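Long-range contacts in SAM-dependent O-methyltransferase (Leptospira interrogans, PDB 2HNK), which probably transfers the methyl group of S-adenosylmethionine to an oxygen of its substrate, and is seen here with the product S-adenosyl-L-homocysteine bound: residues C[29-34]-C[71-76]; C[65-70]-C[151-156]; C[155-160]-C[179-184]. One frame throughout, in Å; residues are numbered along the deposited sequence.

Interaction 1. Residues C[29-34]-C[71-76]; sequences KLRKET and TGYSSL. With SAH (S-adenosyl-L-homocysteine), chain O.
Leu30 pushes its two methyls into the start of helix 73-81. With CG anti to the backbone N (chi1 171°), the side chain reaches across the gap: Leu30 CD1 settles 3.3 Å from Thr71 O, while Leu30 CD2 meets Leu76 CD2 tip to tip at 3.6 Å and also packs on Tyr73 CB. One turn further along helix 25-35, the hydroxyls of Thr34 and Thr71 face each other, OG1 to OG1 2.8 Å. Thr34 OG1 donates back to Leu30 O at 2.9 Å, from above the carbonyl plane; the backbone N of Thr34 reaches the same oxygen from the opposite face, so two donors grip it. Arg31 works through its aliphatic part: Arg31 CG lies 3.5 Å from Tyr73 CE2, and the guanidinium plane stands nearly perpendicular to the phenol ring, 84° apart. Both polar ends turn to one outside partner, Glu23, which forms a salt bridge with Arg31 NE and accepts a hydrogen bond from Tyr73 OH.

Behind this first shell, Gly72 sits at the N-cap position with positive phi, a backbone shape at which a CB would press on the carbonyl oxygen of Thr71. Gly72 O takes both Leu76 N and Ser75 OG, the latter at 2.7 Å. Ser74, in the first turn of the helix, turns away from helix 25-35 to the ligand: its backbone N donates to SAH OXT at 3.2 Å and its OG accepts from the SAH amino nitrogen. The contact lies behind the helix start whose Ser74 binds the amino-acid end of SAH. Helix 95-107 closes one flank, with Tyr104 on Leu30 and Trp105 on Leu76, and helix 46-59 another, with Pro46 against Arg31 and Tyr73, while strand 63-67 leads into this loop.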
loop_
_atom_site.group_PDB
_atom_site.type_symbol
_atom_site.label_atom_id
_atom_site.label_comp_id
_atom_site.label_asym_id
_atom_site.label_seq_id
_atom_site.Cartn_x
_atom_site.Cartn_y
_atom_site.Cartn_z
ATOM N N LYS C 29 24.163 5.072 2.816
ATOM C CA LYS C 29 25.062 6.122 3.298
ATOM C C LYS C 29 24.303 7.129 4.168
ATOM O O LYS C 29 24.744 7.448 5.276
ATOM C CB LYS C 29 25.728 6.803 2.093
ATOM C CG LYS C 29 26.849 7.788 2.370
ATOM C CD LYS C 29 27.384 8.312 1.030
ATOM C CE LYS C 29 28.540 9.271 1.191
ATOM N NZ LYS C 29 28.083 10.647 1.496
ATOM N N LEU C 30 23.162 7.608 3.665
ATOM C CA LEU C 30 22.308 8.544 4.402
ATOM C C LEU C 30 21.821 7.986 5.747
ATOM O O LEU C 30 21.819 8.700 6.748
ATOM C CB LEU C 30 21.120 9.018 3.545
ATOM C CG LEU C 30 19.996 9.832 4.221
ATOM C CD1 LEU C 30 20.506 11.084 4.977
ATOM C CD2 LEU C 30 18.916 10.220 3.234
ATOM N N ARG C 31 21.412 6.721 5.761
ATOM C CA ARG C 31 20.930 6.085 6.987
ATOM C C ARG C 31 22.032 6.023 8.047
ATOM O O ARG C 31 21.792 6.330 9.216
ATOM C CB ARG C 31 20.356 4.692 6.701
ATOM C CG ARG C 31 19.130 4.703 5.795
ATOM C CD ARG C 31 18.261 3.457 5.960
ATOM N NE ARG C 31 18.824 2.275 5.310
ATOM C CZ ARG C 31 19.288 1.206 5.952
ATOM N NH1 ARG C 31 19.250 1.152 7.275
ATOM N NH2 ARG C 31 19.785 0.180 5.266
ATOM N N LYS C 32 23.235 5.639 7.621
ATOM C CA LYS C 32 24.409 5.627 8.498
ATOM C C LYS C 32 24.713 7.027 9.040
ATOM O O LYS C 32 24.940 7.189 10.242
ATOM C CB LYS C 32 25.633 5.050 7.782
ATOM C CG LYS C 32 25.549 3.562 7.507
ATOM C CD LYS C 32 26.805 3.051 6.805
ATOM C CE LYS C 32 26.720 1.544 6.570
ATOM N NZ LYS C 32 27.739 1.043 5.591
ATOM N N GLU C 33 24.696 8.030 8.159
ATOM C CA GLU C 33 24.931 9.415 8.565
ATOM C C GLU C 33 23.888 9.888 9.580
ATOM O O GLU C 33 24.235 10.516 10.578
ATOM C CB GLU C 33 24.972 10.355 7.356
ATOM C CG GLU C 33 25.444 11.759 7.710
ATOM C CD GLU C 33 25.618 12.674 6.514
ATOM O OE1 GLU C 33 25.894 12.197 5.393
ATOM O OE2 GLU C 33 25.497 13.897 6.706
ATOM N N THR C 34 22.621 9.576 9.316
ATOM C CA THR C 34 21.516 9.922 10.208
ATOM C C THR C 34 21.627 9.201 11.556
ATOM O O THR C 34 21.281 9.772 12.589
ATOM C CB THR C 34 20.140 9.625 9.545
ATOM O OG1 THR C 34 20.053 10.322 8.300
ATOM C CG2 THR C 34 18.983 10.066 10.437
ATOM N N THR C 71 16.481 14.543 7.463
ATOM C CA THR C 71 17.697 14.347 6.657
ATOM C C THR C 71 17.421 13.782 5.251
ATOM O O THR C 71 18.354 13.531 4.478
ATOM C CB THR C 71 18.751 13.491 7.387
ATOM O OG1 THR C 71 18.149 12.271 7.838
ATOM C CG2 THR C 71 19.331 14.249 8.580
ATOM N N GLY C 72 16.144 13.558 4.947
ATOM C CA GLY C 72 15.688 13.383 3.576
ATOM C C GLY C 72 15.420 12.005 2.992
ATOM O O GLY C 72 15.171 11.909 1.787
ATOM N N TYR C 73 15.433 10.950 3.812
ATOM C CA TYR C 73 15.315 9.588 3.266
ATOM C C TYR C 73 14.037 9.367 2.465
ATOM O O TYR C 73 14.087 8.849 1.346
ATOM C CB TYR C 73 15.475 8.486 4.340
ATOM C CG TYR C 73 15.692 7.098 3.740
ATOM C CD1 TYR C 73 14.611 6.279 3.402
ATOM C CD2 TYR C 73 16.977 6.615 3.488
ATOM C CE1 TYR C 73 14.807 5.016 2.839
ATOM C CE2 TYR C 73 17.182 5.349 2.929
ATOM C CZ TYR C 73 16.091 4.560 2.607
ATOM O OH TYR C 73 16.287 3.316 2.051
ATOM N N SER C 74 12.903 9.760 3.031
ATOM C CA SER C 74 11.620 9.519 2.393
ATOM C C SER C 74 11.474 10.332 1.112
ATOM O O SER C 74 10.962 9.824 0.111
ATOM C CB SER C 74 10.452 9.783 3.359
ATOM O OG SER C 74 10.412 11.124 3.811
ATOM N N SER C 75 11.952 11.579 1.136
ATOM C CA SER C 75 11.911 12.458 -0.048
ATOM C C SER C 75 12.732 11.860 -1.190
ATOM O O SER C 75 12.362 11.975 -2.349
ATOM C CB SER C 75 12.388 13.883 0.290
ATOM O OG SER C 75 13.747 13.897 0.684
ATOM N N LEU C 76 13.838 11.213 -0.832
ATOM C CA LEU C 76 14.685 10.473 -1.771
ATOM C C LEU C 76 13.903 9.331 -2.422
ATOM O O LEU C 76 14.025 9.100 -3.623
ATOM C CB LEU C 76 15.889 9.921 -1.017
ATOM C CG LEU C 76 17.340 10.023 -1.480
ATOM C CD1 LEU C 76 17.672 11.340 -2.191
ATOM C CD2 LEU C 76 18.257 9.790 -0.267
HETATM N N SAH O . 10.473 12.193 6.569
HETATM C CA SAH O . 11.736 12.156 7.370
HETATM C CB SAH O . 11.410 12.144 8.864
HETATM C CG SAH O . 10.704 13.409 9.361
HETATM S SD SAH O . 11.198 13.763 11.061
HETATM C C SAH O . 12.677 11.000 6.994
HETATM O O SAH O . 13.807 10.913 7.485
HETATM O OXT SAH O . 12.340 10.129 6.194
HETATM C "C5'" SAH O . 10.194 15.265 11.202
HETATM C "C4'" SAH O . 10.801 16.521 10.583
HETATM O "O4'" SAH O . 9.808 17.525 10.544
HETATM C "C3'" SAH O . 11.964 17.079 11.386
HETATM O "O3'" SAH O . 13.064 17.247 10.523
HETATM C "C2'" SAH O . 11.516 18.436 11.893
HETATM O "O2'" SAH O . 12.550 19.388 11.752
HETATM C "C1'" SAH O . 10.336 18.762 10.983
HETATM N N9 SAH O . 9.298 19.600 11.623
HETATM C C8 SAH O . 8.959 19.688 12.956
HETATM N N7 SAH O . 7.958 20.593 13.092
HETATM C C5 SAH O . 7.647 21.082 11.867
HETATM C C6 SAH O . 6.715 22.019 11.420
HETATM N N6 SAH O . 5.902 22.633 12.271
HETATM N N1 SAH O . 6.639 22.322 10.073
HETATM C C2 SAH O . 7.475 21.696 9.166
HETATM N N3 SAH O . 8.397 20.767 9.611
HETATM C C4 SAH O . 8.485 20.468 10.937
#

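Interaction 2. Residues C[65-70]-C[151-156]; sequences IEIGTF and FFLDAD. With SAH (S-adenosyl-L-homocysteine), chain O.
Ile67 N donates to Phe152 O at 2.8 Å, the shortest of three backbone bonds that pair strands 63-67 and 148-153 in parallel. The others run from Phe152 N to Ile65 O and from Asp154 N to Ile67 O, both 2.9 Å; Ala155 N is also close to Ile67 O, but its angle is too poor for a bond. The short strand axes diverge by only 7°.

On one face of the sheet, Ile65 and Phe151 run alongside each other from neighbouring strands. Ile65 CB sits over the face of the Phe151 ring, 4.0 Å from its centroid, a CH-pi contact. Ile67 CD1 crosses to Phe151 CD2 at 3.6 Å, and Ile67 CG2, anti to the backbone N, meets Ala155 CB at the same distance. Helices 121-130 and 160-170 cover this face.

The other face carries Glu66 and Phe152. Glu66 is extended beyond CG alongside the ring, its carboxylate plane turned 56° from it. Glu66 OE1 accepts from Thr69 OG1 through its anti lone pair, and Glu66 OE2 pairs with Ser74 OG of the next helix.

Past the strand ends the chains part around SAH. Gly68 O and Asp154 OD2 accept from its amino nitrogen, each at 3.0 Å, and Ser74 OG is a third acceptor, a setting that would suit a positively charged ammonium. Gly68 comes against Asp154 O and Ala155, where a CB would clash with both. Asp156, further on, lies at the adenine, OD1 near SAH N6. Cofactor held at the carboxyl ends of adjacent parallel strands, with a glycine after the first, is characteristic of the Rossmann-like fold of class I SAM-dependent methyltransferases.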
loop_
_atom_site.group_PDB
_atom_site.type_symbol
_atom_site.label_atom_id
_atom_site.label_comp_id
_atom_site.label_asym_id
_atom_site.label_seq_id
_atom_site.Cartn_x
_atom_site.Cartn_y
_atom_site.Cartn_z
ATOM N N ILE C 65 3.487 16.483 -1.823
ATOM C CA ILE C 65 3.984 17.338 -0.742
ATOM C C ILE C 65 4.351 16.499 0.473
ATOM O O ILE C 65 3.525 15.753 0.991
ATOM C CB ILE C 65 2.994 18.453 -0.330
ATOM C CG1 ILE C 65 2.712 19.395 -1.504
ATOM C CG2 ILE C 65 3.535 19.247 0.876
ATOM C CD1 ILE C 65 1.641 20.438 -1.206
ATOM N N GLU C 66 5.600 16.634 0.911
ATOM C CA GLU C 66 6.068 16.013 2.134
ATOM C C GLU C 66 6.105 17.051 3.252
ATOM O O GLU C 66 6.780 18.073 3.133
ATOM C CB GLU C 66 7.450 15.382 1.919
ATOM C CG GLU C 66 8.115 14.885 3.198
ATOM C CD GLU C 66 9.382 14.115 2.924
ATOM O OE1 GLU C 66 10.489 14.703 3.013
ATOM O OE2 GLU C 66 9.268 12.924 2.589
ATOM N N ILE C 67 5.369 16.774 4.329
ATOM C CA ILE C 67 5.344 17.626 5.511
ATOM C C ILE C 67 6.249 16.991 6.566
ATOM O O ILE C 67 5.837 16.061 7.286
ATOM C CB ILE C 67 3.907 17.799 6.088
ATOM C CG1 ILE C 67 2.905 18.245 5.005
ATOM C CG2 ILE C 67 3.904 18.803 7.238
ATOM C CD1 ILE C 67 1.477 17.875 5.326
ATOM N N GLY C 68 7.477 17.490 6.654
ATOM C CA GLY C 68 8.476 16.923 7.552
ATOM C C GLY C 68 9.476 16.088 6.788
ATOM O O GLY C 68 9.199 14.937 6.411
ATOM N N THR C 69 10.654 16.666 6.585
ATOM C CA THR C 69 11.667 16.108 5.695
ATOM C C THR C 69 12.903 15.560 6.397
ATOM O O THR C 69 13.453 14.545 5.960
ATOM C CB THR C 69 12.050 17.149 4.618
ATOM O OG1 THR C 69 10.917 17.330 3.770
ATOM C CG2 THR C 69 13.239 16.699 3.771
ATOM N N PHE C 70 13.347 16.237 7.462
ATOM C CA PHE C 70 14.511 15.795 8.247
ATOM C C PHE C 70 15.717 15.629 7.317
ATOM O O PHE C 70 15.933 16.484 6.448
ATOM C CB PHE C 70 14.159 14.519 9.034
ATOM C CG PHE C 70 15.170 14.125 10.087
ATOM C CD1 PHE C 70 15.822 15.086 10.863
ATOM C CD2 PHE C 70 15.440 12.782 10.323
ATOM C CE1 PHE C 70 16.747 14.709 11.841
ATOM C CE2 PHE C 70 16.361 12.400 11.297
ATOM C CZ PHE C 70 17.017 13.362 12.056
ATOM N N PHE C 151 0.202 13.225 -0.428
ATOM C CA PHE C 151 0.833 13.829 0.732
ATOM C C PHE C 151 1.537 12.792 1.579
ATOM O O PHE C 151 1.025 11.690 1.763
ATOM C CB PHE C 151 -0.210 14.501 1.613
ATOM C CG PHE C 151 -0.393 15.950 1.340
ATOM C CD1 PHE C 151 -1.329 16.382 0.408
ATOM C CD2 PHE C 151 0.353 16.896 2.033
ATOM C CE1 PHE C 151 -1.515 17.746 0.167
ATOM C CE2 PHE C 151 0.168 18.259 1.807
ATOM C CZ PHE C 151 -0.758 18.682 0.869
ATOM N N PHE C 152 2.699 13.164 2.111
ATOM C CA PHE C 152 3.332 12.408 3.177
ATOM C C PHE C 152 3.383 13.268 4.447
ATOM O O PHE C 152 4.064 14.292 4.485
ATOM C CB PHE C 152 4.734 11.960 2.766
ATOM C CG PHE C 152 5.390 11.037 3.751
ATOM C CD1 PHE C 152 4.742 9.883 4.197
ATOM C CD2 PHE C 152 6.663 11.304 4.228
ATOM C CE1 PHE C 152 5.345 9.032 5.119
ATOM C CE2 PHE C 152 7.285 10.439 5.145
ATOM C CZ PHE C 152 6.617 9.309 5.588
ATOM N N LEU C 153 2.653 12.844 5.472
ATOM C CA LEU C 153 2.619 13.542 6.746
ATOM C C LEU C 153 3.551 12.885 7.774
ATOM O O LEU C 153 3.277 11.787 8.271
ATOM C CB LEU C 153 1.182 13.618 7.292
ATOM C CG LEU C 153 0.991 14.208 8.700
ATOM C CD1 LEU C 153 1.574 15.638 8.812
ATOM C CD2 LEU C 153 -0.474 14.176 9.132
ATOM N N ASP C 154 4.632 13.592 8.097
ATOM C CA ASP C 154 5.644 13.111 9.029
ATOM C C ASP C 154 6.312 14.262 9.797
ATOM O O ASP C 154 7.524 14.266 10.011
ATOM C CB ASP C 154 6.696 12.301 8.268
ATOM C CG ASP C 154 7.574 11.473 9.185
ATOM O OD1 ASP C 154 7.179 11.205 10.344
ATOM O OD2 ASP C 154 8.660 11.083 8.729
ATOM N N ALA C 155 5.515 15.235 10.220
ATOM C CA ALA C 155 6.040 16.414 10.907
ATOM C C ALA C 155 5.769 16.350 12.411
ATOM O O ALA C 155 5.784 15.265 13.002
ATOM C CB ALA C 155 5.465 17.687 10.292
ATOM N N ASP C 156 5.541 17.504 13.034
ATOM C CA ASP C 156 5.271 17.555 14.470
ATOM C C ASP C 156 3.896 16.954 14.774
ATOM O O ASP C 156 2.882 17.380 14.226
ATOM C CB ASP C 156 5.426 18.980 15.020
ATOM C CG ASP C 156 4.547 19.985 14.307
ATOM O OD1 ASP C 156 4.575 20.022 13.057
ATOM O OD2 ASP C 156 3.834 20.743 15.007
HETATM N N SAH O . 10.473 12.193 6.569
HETATM C CA SAH O . 11.736 12.156 7.370
HETATM C CB SAH O . 11.410 12.144 8.864
HETATM C CG SAH O . 10.704 13.409 9.361
HETATM S SD SAH O . 11.198 13.763 11.061
HETATM C C SAH O . 12.677 11.000 6.994
HETATM O O SAH O . 13.807 10.913 7.485
HETATM O OXT SAH O . 12.340 10.129 6.194
HETATM C "C5'" SAH O . 10.194 15.265 11.202
HETATM C "C4'" SAH O . 10.801 16.521 10.583
HETATM O "O4'" SAH O . 9.808 17.525 10.544
HETATM C "C3'" SAH O . 11.964 17.079 11.386
HETATM O "O3'" SAH O . 13.064 17.247 10.523
HETATM C "C2'" SAH O . 11.516 18.436 11.893
HETATM O "O2'" SAH O . 12.550 19.388 11.752
HETATM C "C1'" SAH O . 10.336 18.762 10.983
HETATM N N9 SAH O . 9.298 19.600 11.623
HETATM C C8 SAH O . 8.959 19.688 12.956
HETATM N N7 SAH O . 7.958 20.593 13.092
HETATM C C5 SAH O . 7.647 21.082 11.867
HETATM C C6 SAH O . 6.715 22.019 11.420
HETATM N N6 SAH O . 5.902 22.633 12.271
HETATM N N1 SAH O . 6.639 22.322 10.073
HETATM C C2 SAH O . 7.475 21.696 9.166
HETATM N N3 SAH O . 8.397 20.767 9.611
HETATM C C4 SAH O . 8.485 20.468 10.937
#

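Interaction 3. Residues C[155-160]-C[179-184]; sequences ADKENY and ADNVLW. With SAH (S-adenosyl-L-homocysteine), chain O.
Lys157 lays its chain across the benzene part of the Trp184 indole, while its side chain crosses that of Asn181 at about a right angle. Lys157 CG stands 4.0 Å from the centroid of the six-membered ring, a CH-pi contact over the face and offset toward the rim. The bend at chi2 (-58°) brings Lys157 CE back to the ring, 3.9 Å from Trp184 CZ3. The indole is fixed at its far end by Trp184 NE1 bonding to Ser197 OG of helix 196-210.

At the tip, four oxygens surround Lys157 NZ, so its three hydrogens must be shared among them: Asn181 OD1 at 3.0 Å, met from above the amide carbonyl plane, Ala155 O, met in the carbonyl plane, Tyr160 OH at 3.1 Å, and Asp154 OD1, a salt bridge. Tyr160 approaches with its ring edge: Tyr160 OH donates to Asp180 O at 2.7 Å, with this oxygen in the plane of the phenol ring. Accepting from Lys157 NZ and donating to Asp180 O, the hydroxyl links the lysine to the 179-184 segment. Asn181, with positive phi, opens a type I turn ending at Trp184; its ND2 goes to Asp223.

The contact joins the loops after strands 148-153 and 175-180, beside helix 196-210. Lys157 NZ lies 5.3 Å from Asp180 OD2 without touching it, and Asp154 OD1 crowds that same carboxylate oxygen. Oxygens of Asp154, Asp180 and Asn181 thus cluster beside Lys157, an arrangement consistent with the metal site and catalytic lysine of related cation-dependent O-methyltransferases.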
loop_
_atom_site.group_PDB
_atom_site.type_symbol
_atom_site.label_atom_id
_atom_site.label_comp_id
_atom_site.label_asym_id
_atom_site.label_seq_id
_atom_site.Cartn_x
_atom_site.Cartn_y
_atom_site.Cartn_z
ATOM N N ALA C 155 5.515 15.235 10.220
ATOM C CA ALA C 155 6.040 16.414 10.907
ATOM C C ALA C 155 5.769 16.350 12.411
ATOM O O ALA C 155 5.784 15.265 13.002
ATOM C CB ALA C 155 5.465 17.687 10.292
ATOM N N ASP C 156 5.541 17.504 13.034
ATOM C CA ASP C 156 5.271 17.555 14.470
ATOM C C ASP C 156 3.896 16.954 14.774
ATOM O O ASP C 156 2.882 17.380 14.226
ATOM C CB ASP C 156 5.426 18.980 15.020
ATOM C CG ASP C 156 4.547 19.985 14.307
ATOM O OD1 ASP C 156 4.575 20.022 13.057
ATOM O OD2 ASP C 156 3.834 20.743 15.007
ATOM N N LYS C 157 3.891 15.945 15.642
ATOM C CA LYS C 157 2.747 15.051 15.826
ATOM C C LYS C 157 1.551 15.738 16.464
ATOM O O LYS C 157 0.397 15.430 16.132
ATOM C CB LYS C 157 3.152 13.829 16.655
ATOM C CG LYS C 157 4.474 13.168 16.252
ATOM C CD LYS C 157 4.466 12.706 14.795
ATOM C CE LYS C 157 5.849 12.260 14.338
ATOM N NZ LYS C 157 5.990 12.345 12.860
ATOM N N GLU C 158 1.823 16.666 17.380
ATOM C CA GLU C 158 0.756 17.372 18.098
ATOM C C GLU C 158 -0.096 18.207 17.148
ATOM O O GLU C 158 -1.264 18.492 17.443
ATOM C CB GLU C 158 1.334 18.251 19.204
ATOM C CG GLU C 158 2.107 19.439 18.686
ATOM C CD GLU C 158 2.871 20.150 19.769
ATOM O OE1 GLU C 158 3.162 19.517 20.815
ATOM O OE2 GLU C 158 3.193 21.342 19.561
ATOM N N ASN C 159 0.487 18.568 16.001
ATOM C CA ASN C 159 -0.214 19.324 14.969
ATOM C C ASN C 159 -0.887 18.522 13.856
ATOM O O ASN C 159 -1.434 19.120 12.927
ATOM C CB ASN C 159 0.704 20.394 14.371
ATOM C CG ASN C 159 0.541 21.748 15.057
ATOM O OD1 ASN C 159 -0.533 22.070 15.566
ATOM N ND2 ASN C 159 1.601 22.544 15.065
ATOM N N TYR C 160 -0.860 17.186 13.949
ATOM C CA TYR C 160 -1.480 16.316 12.938
ATOM C C TYR C 160 -2.954 16.660 12.667
ATOM O O TYR C 160 -3.342 16.781 11.498
ATOM C CB TYR C 160 -1.352 14.834 13.319
ATOM C CG TYR C 160 -0.126 14.089 12.813
ATOM C CD1 TYR C 160 1.107 14.725 12.658
ATOM C CD2 TYR C 160 -0.201 12.715 12.527
ATOM C CE1 TYR C 160 2.234 14.021 12.197
ATOM C CE2 TYR C 160 0.919 11.999 12.079
ATOM C CZ TYR C 160 2.130 12.655 11.920
ATOM O OH TYR C 160 3.225 11.951 11.486
ATOM N N ALA C 179 0.149 8.885 6.071
ATOM C CA ALA C 179 0.468 9.429 7.384
ATOM C C ALA C 179 1.379 8.508 8.185
ATOM O O ALA C 179 1.069 7.333 8.397
ATOM C CB ALA C 179 -0.816 9.754 8.162
ATOM N N ASP C 180 2.500 9.057 8.625
ATOM C CA ASP C 180 3.502 8.319 9.389
ATOM C C ASP C 180 3.267 8.383 10.910
ATOM O O ASP C 180 2.651 9.327 11.407
ATOM C CB ASP C 180 4.901 8.856 9.051
ATOM C CG ASP C 180 5.995 7.821 9.274
ATOM O OD1 ASP C 180 5.782 6.649 8.877
ATOM O OD2 ASP C 180 7.059 8.177 9.849
ATOM N N ASN C 181 3.772 7.374 11.635
ATOM C CA ASN C 181 3.777 7.353 13.114
ATOM C C ASN C 181 2.405 7.258 13.782
ATOM O O ASN C 181 2.252 7.633 14.948
ATOM C CB ASN C 181 4.533 8.568 13.691
ATOM C CG ASN C 181 6.013 8.559 13.356
ATOM O OD1 ASN C 181 6.483 9.362 12.547
ATOM N ND2 ASN C 181 6.752 7.657 13.975
ATOM N N VAL C 182 1.425 6.728 13.060
ATOM C CA VAL C 182 0.038 6.708 13.529
ATOM C C VAL C 182 -0.199 5.776 14.725
ATOM O O VAL C 182 -1.250 5.833 15.361
ATOM C CB VAL C 182 -0.985 6.429 12.374
ATOM C CG1 VAL C 182 -1.029 7.606 11.383
ATOM C CG2 VAL C 182 -0.693 5.109 11.653
ATOM N N LEU C 183 0.782 4.938 15.041
ATOM C CA LEU C 183 0.682 4.062 16.214
ATOM C C LEU C 183 1.527 4.561 17.393
ATOM O O LEU C 183 1.336 4.121 18.520
ATOM C CB LEU C 183 1.005 2.609 15.849
ATOM C CG LEU C 183 -0.015 1.946 14.905
ATOM C CD1 LEU C 183 0.412 0.546 14.529
ATOM C CD2 LEU C 183 -1.423 1.937 15.507
ATOM N N TRP C 184 2.446 5.486 17.111
ATOM C CA TRP C 184 3.270 6.150 18.128
ATOM C C TRP C 184 3.792 5.172 19.187
ATOM O O TRP C 184 3.474 5.280 20.378
ATOM C CB TRP C 184 2.491 7.312 18.748
ATOM C CG TRP C 184 3.311 8.481 19.228
ATOM C CD1 TRP C 184 3.083 9.215 20.358
ATOM C CD2 TRP C 184 4.464 9.068 18.599
ATOM N NE1 TRP C 184 4.016 10.208 20.479
ATOM C CE2 TRP C 184 4.875 10.147 19.415
ATOM C CE3 TRP C 184 5.190 8.789 17.429
ATOM C CZ2 TRP C 184 5.987 10.949 19.102
ATOM C CZ3 TRP C 184 6.292 9.584 17.117
ATOM C CH2 TRP C 184 6.677 10.655 17.950
HETATM N N SAH O . 10.473 12.193 6.569
HETATM C CA SAH O . 11.736 12.156 7.370
HETATM C CB SAH O . 11.410 12.144 8.864
HETATM C CG SAH O . 10.704 13.409 9.361
HETATM S SD SAH O . 11.198 13.763 11.061
HETATM C C SAH O . 12.677 11.000 6.994
HETATM O O SAH O . 13.807 10.913 7.485
HETATM O OXT SAH O . 12.340 10.129 6.194
HETATM C "C5'" SAH O . 10.194 15.265 11.202
HETATM C "C4'" SAH O . 10.801 16.521 10.583
HETATM O "O4'" SAH O . 9.808 17.525 10.544
HETATM C "C3'" SAH O . 11.964 17.079 11.386
HETATM O "O3'" SAH O . 13.064 17.247 10.523
HETATM C "C2'" SAH O . 11.516 18.436 11.893
HETATM O "O2'" SAH O . 12.550 19.388 11.752
HETATM C "C1'" SAH O . 10.336 18.762 10.983
HETATM N N9 SAH O . 9.298 19.600 11.623
HETATM C C8 SAH O . 8.959 19.688 12.956
HETATM N N7 SAH O . 7.958 20.593 13.092
HETATM C C5 SAH O . 7.647 21.082 11.867
HETATM C C6 SAH O . 6.715 22.019 11.420
HETATM N N6 SAH O . 5.902 22.633 12.271
HETATM N N1 SAH O . 6.639 22.322 10.073
HETATM C C2 SAH O . 7.475 21.696 9.166
HETATM N N3 SAH O . 8.397 20.767 9.611
HETATM C C4 SAH O . 8.485 20.468 10.937
#

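Interactions 1 and 2 meet through Ser74 OG and Glu66 OE2, 2.5 Å apart, a probable hydrogen bond that ties the helix start to the strand before it; Thr34 CG2 also packs on Phe70 CE2 at 3.6 Å. Interactions 2 and 3 share Ala155 and Asp156, and their strands are neighbours in the sheet, Asp180 N lying 2.9 Å from Leu153 O. Interactions 1 and 3 do not touch, their nearest atoms being about 7 Å apart, yet SAH relates all three: 71-76 and 65-70 with Asp154 hold its amino-acid end, while Asp156, common to interactions 2 and 3, lies at the adenine. Asp92 and Ala121 also hydrogen-bond to the ligand.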